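Local coordinates for beta-N-acetylhexosaminidase (Mycobacterium smegmatis, PDB 4YYF), which probably hydrolyses terminal non-reducing N-acetyl-D-hexosamine residues from N-acetyl-beta-D-hexosaminides, as a member of glycosyl hydrolase family 3, at residues A[59-73]-A[89-103]. The protein carries 1 engineered substitution. Numbering follows the deposited sequence.
Sequences ARAVVADHHVGGIMI and DIAASAAPLPLAVSV
Arg60 reaches across to Asp89 on the neighbouring, nearly parallel helix, and NH1 and NH2 both donate to OD2 in a salt bridge, each nitrogen 3.0 Å from that oxygen. OD2 lies close to the guanidinium plane, but the carboxylate is turned 47° from it, and both hydrogen bonds are bent. The bend at chi3 (-64°) turns the guanidinium so that Ile90 CG1 sits over the centre of one face, 3.7 Å from Arg60 CZ. Arginine suits this exposed edge: its aliphatic part and flat face cover a buried isoleucine while its edge meets the acid. Deeper in, the branches of Val63 divide the work: CG1 meets Ile90 CG2 and Ala94 CB, whereas CG2 packs 3.8 Å from Leu99 CD1. Leu99 CD2 also touches Ile71 CD1, carrying the apolar layer from helix 59-66 to the sheet. There the parallel strands 70-73 and 100-103 are joined by alternating backbone bonds, from Ala100 N to Gly69 O (3.0 Å) through Ile73 N to Ser102 O (2.8 Å). Beta-branched Ile71, Ile73, Val101 and Val103, suited to extended backbone, share one buried face; Leu87 of helix 86-93 touches Ile71 and Val101. On the other, Ser102 supplies a hydroxyl to a water that also bonds Ile71 O. At the end of helix 59-66, another water links Val63 O, His67 ND1 and Ala95 N. Apolar side chains thus pack helix 59-66 against helix 89-93, while backbone bonds pair the strands of this TIM-barrel beta-alpha-beta unit.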
loop_
_atom_site.group_PDB
_atom_site.type_symbol
_atom_site.label_atom_id
_atom_site.label_comp_id
_atom_site.label_asym_id
_atom_site.label_seq_id
_atom_site.Cartn_x
_atom_site.Cartn_y
_atom_site.Cartn_z
ATOM N N ALA A 59 16.856 9.506 -0.066
ATOM C CA ALA A 59 16.720 8.058 -0.209
ATOM C C ALA A 59 18.019 7.352 0.150
ATOM O O ALA A 59 18.007 6.308 0.806
ATOM C CB ALA A 59 16.299 7.685 -1.628
ATOM N N ARG A 60 19.140 7.910 -0.295
ATOM C CA ARG A 60 20.430 7.271 -0.035
ATOM C C ARG A 60 20.710 7.175 1.469
ATOM O O ARG A 60 21.166 6.148 1.955
ATOM C CB ARG A 60 21.567 8.015 -0.732
ATOM C CG ARG A 60 22.925 7.327 -0.560
ATOM C CD ARG A 60 24.034 8.038 -1.336
ATOM N NE ARG A 60 23.789 7.992 -2.777
ATOM C CZ ARG A 60 24.061 6.944 -3.553
ATOM N NH1 ARG A 60 24.590 5.837 -3.027
ATOM N NH2 ARG A 60 23.804 7.007 -4.855
ATOM N N ALA A 61 20.425 8.244 2.200
ATOM C CA ALA A 61 20.667 8.253 3.637
ATOM C C ALA A 61 19.714 7.330 4.395
ATOM O O ALA A 61 20.146 6.614 5.294
ATOM C CB ALA A 61 20.614 9.677 4.192
ATOM N N VAL A 62 18.431 7.319 4.045
ATOM C CA VAL A 62 17.483 6.518 4.825
ATOM C C VAL A 62 17.731 5.018 4.627
ATOM O O VAL A 62 17.649 4.234 5.583
ATOM C CB VAL A 62 15.998 6.932 4.595
ATOM C CG1 VAL A 62 15.443 6.342 3.290
ATOM C CG2 VAL A 62 15.125 6.495 5.782
ATOM N N VAL A 63 18.092 4.628 3.407
ATOM C CA VAL A 63 18.374 3.224 3.099
ATOM C C VAL A 63 19.677 2.742 3.748
ATOM O O VAL A 63 19.697 1.691 4.404
ATOM C CB VAL A 63 18.380 2.972 1.580
ATOM C CG1 VAL A 63 18.907 1.560 1.255
ATOM C CG2 VAL A 63 16.974 3.179 1.016
ATOM N N ALA A 64 20.756 3.513 3.604
ATOM C CA ALA A 64 22.033 3.106 4.192
ATOM C C ALA A 64 22.061 3.230 5.713
ATOM O O ALA A 64 22.678 2.409 6.409
ATOM C CB ALA A 64 23.196 3.901 3.573
ATOM N N ASP A 65 21.411 4.256 6.256
ATOM C CA ASP A 65 21.554 4.511 7.689
ATOM C C ASP A 65 20.580 3.700 8.520
ATOM O O ASP A 65 20.872 3.356 9.664
ATOM C CB ASP A 65 21.367 6.006 8.016
ATOM C CG ASP A 65 22.424 6.885 7.377
ATOM O OD1 ASP A 65 23.439 6.348 6.901
ATOM O OD2 ASP A 65 22.236 8.124 7.351
ATOM N N HIS A 66 19.415 3.411 7.958
ATOM C CA HIS A 66 18.368 2.760 8.729
ATOM C C HIS A 66 17.859 1.458 8.133
ATOM O O HIS A 66 17.131 0.735 8.798
ATOM C CB HIS A 66 17.201 3.737 8.957
ATOM C CG HIS A 66 17.616 4.990 9.647
ATOM N ND1 HIS A 66 17.905 5.027 11.003
ATOM C CD2 HIS A 66 17.830 6.248 9.191
ATOM C CE1 HIS A 66 18.274 6.244 11.340
ATOM N NE2 HIS A 66 18.236 7.011 10.260
ATOM N N HIS A 67 18.227 1.159 6.891
ATOM C CA HIS A 67 17.825 -0.121 6.272
ATOM C C HIS A 67 16.312 -0.283 6.177
ATOM O O HIS A 67 15.787 -1.400 6.335
ATOM C CB HIS A 67 18.408 -1.302 7.033
ATOM C CG HIS A 67 19.890 -1.235 7.186
ATOM N ND1 HIS A 67 20.740 -1.095 6.109
ATOM C CD2 HIS A 67 20.682 -1.274 8.284
ATOM C CE1 HIS A 67 21.989 -1.054 6.538
ATOM N NE2 HIS A 67 21.980 -1.156 7.855
ATOM N N VAL A 68 15.613 0.814 5.907
ATOM C CA VAL A 68 14.167 0.737 5.675
ATOM C C VAL A 68 13.881 -0.173 4.481
ATOM O O VAL A 68 14.638 -0.194 3.487
ATOM C CB VAL A 68 13.505 2.124 5.477
ATOM C CG1 VAL A 68 13.566 2.948 6.758
ATOM C CG2 VAL A 68 14.139 2.887 4.300
ATOM N N GLY A 69 12.808 -0.951 4.581
ATOM C CA GLY A 69 12.513 -1.943 3.561
ATOM C C GLY A 69 12.032 -1.318 2.267
ATOM O O GLY A 69 12.217 -1.879 1.183
ATOM N N GLY A 70 11.408 -0.152 2.366
ATOM C CA GLY A 70 10.846 0.451 1.171
ATOM C C GLY A 70 10.932 1.954 1.171
ATOM O O GLY A 70 10.923 2.592 2.224
ATOM N N ILE A 71 11.035 2.526 -0.027
ATOM C CA ILE A 71 10.910 3.966 -0.200
ATOM C C ILE A 71 9.766 4.238 -1.164
ATOM O O ILE A 71 9.488 3.423 -2.046
ATOM C CB ILE A 71 12.213 4.607 -0.725
ATOM C CG1 ILE A 71 12.655 3.939 -2.026
ATOM C CG2 ILE A 71 13.311 4.537 0.358
ATOM C CD1 ILE A 71 13.824 4.663 -2.726
HETATM N N MSE A 72 9.089 5.369 -0.989
HETATM C CA MSE A 72 7.978 5.699 -1.863
HETATM C C MSE A 72 8.275 6.959 -2.672
HETATM O O MSE A 72 8.807 7.941 -2.154
HETATM C CB MSE A 72 6.681 5.900 -1.079
HETATM C CG MSE A 72 5.496 6.119 -2.009
HETATM SE SE MSE A 72 3.860 6.503 -1.060
HETATM C CE MSE A 72 2.625 6.535 -2.570
ATOM N N ILE A 73 7.918 6.907 -3.949
ATOM C CA ILE A 73 8.032 8.041 -4.845
ATOM C C ILE A 73 6.670 8.730 -4.857
ATOM O O ILE A 73 5.650 8.085 -5.085
ATOM C CB ILE A 73 8.334 7.566 -6.276
ATOM C CG1 ILE A 73 9.589 6.680 -6.311
ATOM C CG2 ILE A 73 8.468 8.739 -7.225
ATOM C CD1 ILE A 73 10.850 7.348 -5.800
ATOM N N ASP A 89 21.752 2.607 -8.095
ATOM C CA ASP A 89 22.923 2.523 -7.241
ATOM C C ASP A 89 22.546 2.261 -5.781
ATOM O O ASP A 89 23.160 1.425 -5.105
ATOM C CB ASP A 89 23.728 3.810 -7.358
ATOM C CG ASP A 89 25.033 3.750 -6.599
ATOM O OD1 ASP A 89 25.946 3.048 -7.064
ATOM O OD2 ASP A 89 25.149 4.415 -5.552
ATOM N N ILE A 90 21.535 2.974 -5.298
ATOM C CA ILE A 90 21.065 2.818 -3.914
ATOM C C ILE A 90 20.452 1.431 -3.702
ATOM O O ILE A 90 20.719 0.761 -2.699
ATOM C CB ILE A 90 20.039 3.924 -3.576
ATOM C CG1 ILE A 90 20.742 5.286 -3.576
ATOM C CG2 ILE A 90 19.371 3.674 -2.225
ATOM C CD1 ILE A 90 19.800 6.475 -3.691
ATOM N N ALA A 91 19.635 1.002 -4.663
ATOM C CA ALA A 91 18.982 -0.304 -4.595
ATOM C C ALA A 91 19.986 -1.441 -4.566
ATOM O O ALA A 91 19.802 -2.407 -3.837
ATOM C CB ALA A 91 18.011 -0.474 -5.759
ATOM N N ALA A 92 21.044 -1.340 -5.370
ATOM C CA ALA A 92 22.036 -2.419 -5.441
ATOM C C ALA A 92 22.819 -2.577 -4.144
ATOM O O ALA A 92 23.291 -3.662 -3.826
ATOM C CB ALA A 92 22.985 -2.210 -6.604
ATOM N N SER A 93 22.980 -1.502 -3.391
ATOM C CA SER A 93 23.733 -1.634 -2.158
ATOM C C SER A 93 22.831 -1.874 -0.950
ATOM O O SER A 93 23.319 -2.021 0.164
ATOM C CB SER A 93 24.677 -0.447 -1.941
ATOM O OG SER A 93 23.960 0.759 -1.895
ATOM N N ALA A 94 21.521 -1.943 -1.173
ATOM C CA ALA A 94 20.588 -2.232 -0.077
ATOM C C ALA A 94 20.851 -3.613 0.520
ATOM O O ALA A 94 21.100 -4.575 -0.204
ATOM C CB ALA A 94 19.156 -2.132 -0.544
ATOM N N ALA A 95 20.803 -3.687 1.851
ATOM C CA ALA A 95 21.032 -4.925 2.602
ATOM C C ALA A 95 20.324 -4.786 3.942
ATOM O O ALA A 95 20.209 -3.672 4.459
ATOM C CB ALA A 95 22.536 -5.165 2.808
ATOM N N PRO A 96 19.849 -5.906 4.519
ATOM C CA PRO A 96 20.009 -7.292 4.062
ATOM C C PRO A 96 19.025 -7.722 2.966
ATOM O O PRO A 96 19.337 -8.678 2.257
ATOM C CB PRO A 96 19.764 -8.102 5.341
ATOM C CG PRO A 96 18.770 -7.281 6.092
ATOM C CD PRO A 96 19.087 -5.832 5.781
ATOM N N LEU A 97 17.880 -7.051 2.827
ATOM C CA LEU A 97 16.906 -7.412 1.789
ATOM C C LEU A 97 16.940 -6.409 0.640
ATOM O O LEU A 97 17.382 -5.272 0.815
ATOM C CB LEU A 97 15.488 -7.511 2.364
ATOM C CG LEU A 97 15.239 -8.740 3.234
ATOM C CD1 LEU A 97 13.939 -8.610 4.005
ATOM C CD2 LEU A 97 15.194 -9.977 2.339
ATOM N N PRO A 98 16.489 -6.832 -0.548
ATOM C CA PRO A 98 16.372 -5.865 -1.644
ATOM C C PRO A 98 15.422 -4.719 -1.270
ATOM O O PRO A 98 14.545 -4.889 -0.421
ATOM C CB PRO A 98 15.765 -6.695 -2.782
ATOM C CG PRO A 98 16.195 -8.097 -2.513
ATOM C CD PRO A 98 16.214 -8.218 -0.989
ATOM N N LEU A 99 15.600 -3.567 -1.903
ATOM C CA LEU A 99 14.782 -2.393 -1.617
ATOM C C LEU A 99 13.497 -2.433 -2.431
ATOM O O LEU A 99 13.523 -2.736 -3.630
ATOM C CB LEU A 99 15.561 -1.120 -1.974
ATOM C CG LEU A 99 14.910 0.238 -1.715
ATOM C CD1 LEU A 99 14.686 0.423 -0.218
ATOM C CD2 LEU A 99 15.795 1.378 -2.283
ATOM N N ALA A 100 12.370 -2.147 -1.783
ATOM C CA ALA A 100 11.108 -2.004 -2.512
ATOM C C ALA A 100 10.913 -0.540 -2.856
ATOM O O ALA A 100 11.142 0.338 -2.028
ATOM C CB ALA A 100 9.924 -2.518 -1.686
ATOM N N VAL A 101 10.497 -0.271 -4.086
ATOM C CA VAL A 101 10.328 1.099 -4.545
ATOM C C VAL A 101 8.893 1.245 -5.017
ATOM O O VAL A 101 8.505 0.614 -5.987
ATOM C CB VAL A 101 11.290 1.402 -5.707
ATOM C CG1 VAL A 101 11.071 2.842 -6.230
ATOM C CG2 VAL A 101 12.743 1.204 -5.231
ATOM N N SER A 102 8.109 2.067 -4.321
ATOM C CA SER A 102 6.671 2.122 -4.560
ATOM C C SER A 102 6.239 3.494 -5.050
ATOM O O SER A 102 6.975 4.474 -4.903
ATOM C CB SER A 102 5.908 1.743 -3.291
ATOM O OG SER A 102 6.258 2.606 -2.216
ATOM N N VAL A 103 5.032 3.558 -5.620
ATOM C CA VAL A 103 4.503 4.781 -6.204
ATOM C C VAL A 103 2.980 4.660 -6.333
ATOM O O VAL A 103 2.449 3.547 -6.431
ATOM C CB VAL A 103 5.141 5.033 -7.608
ATOM C CG1 VAL A 103 4.713 3.937 -8.607
ATOM C CG2 VAL A 103 4.769 6.427 -8.141
HETATM O O HOH W 1 20.065 -1.271 3.249
HETATM O O HOH W 2 8.186 0.623 -1.289
#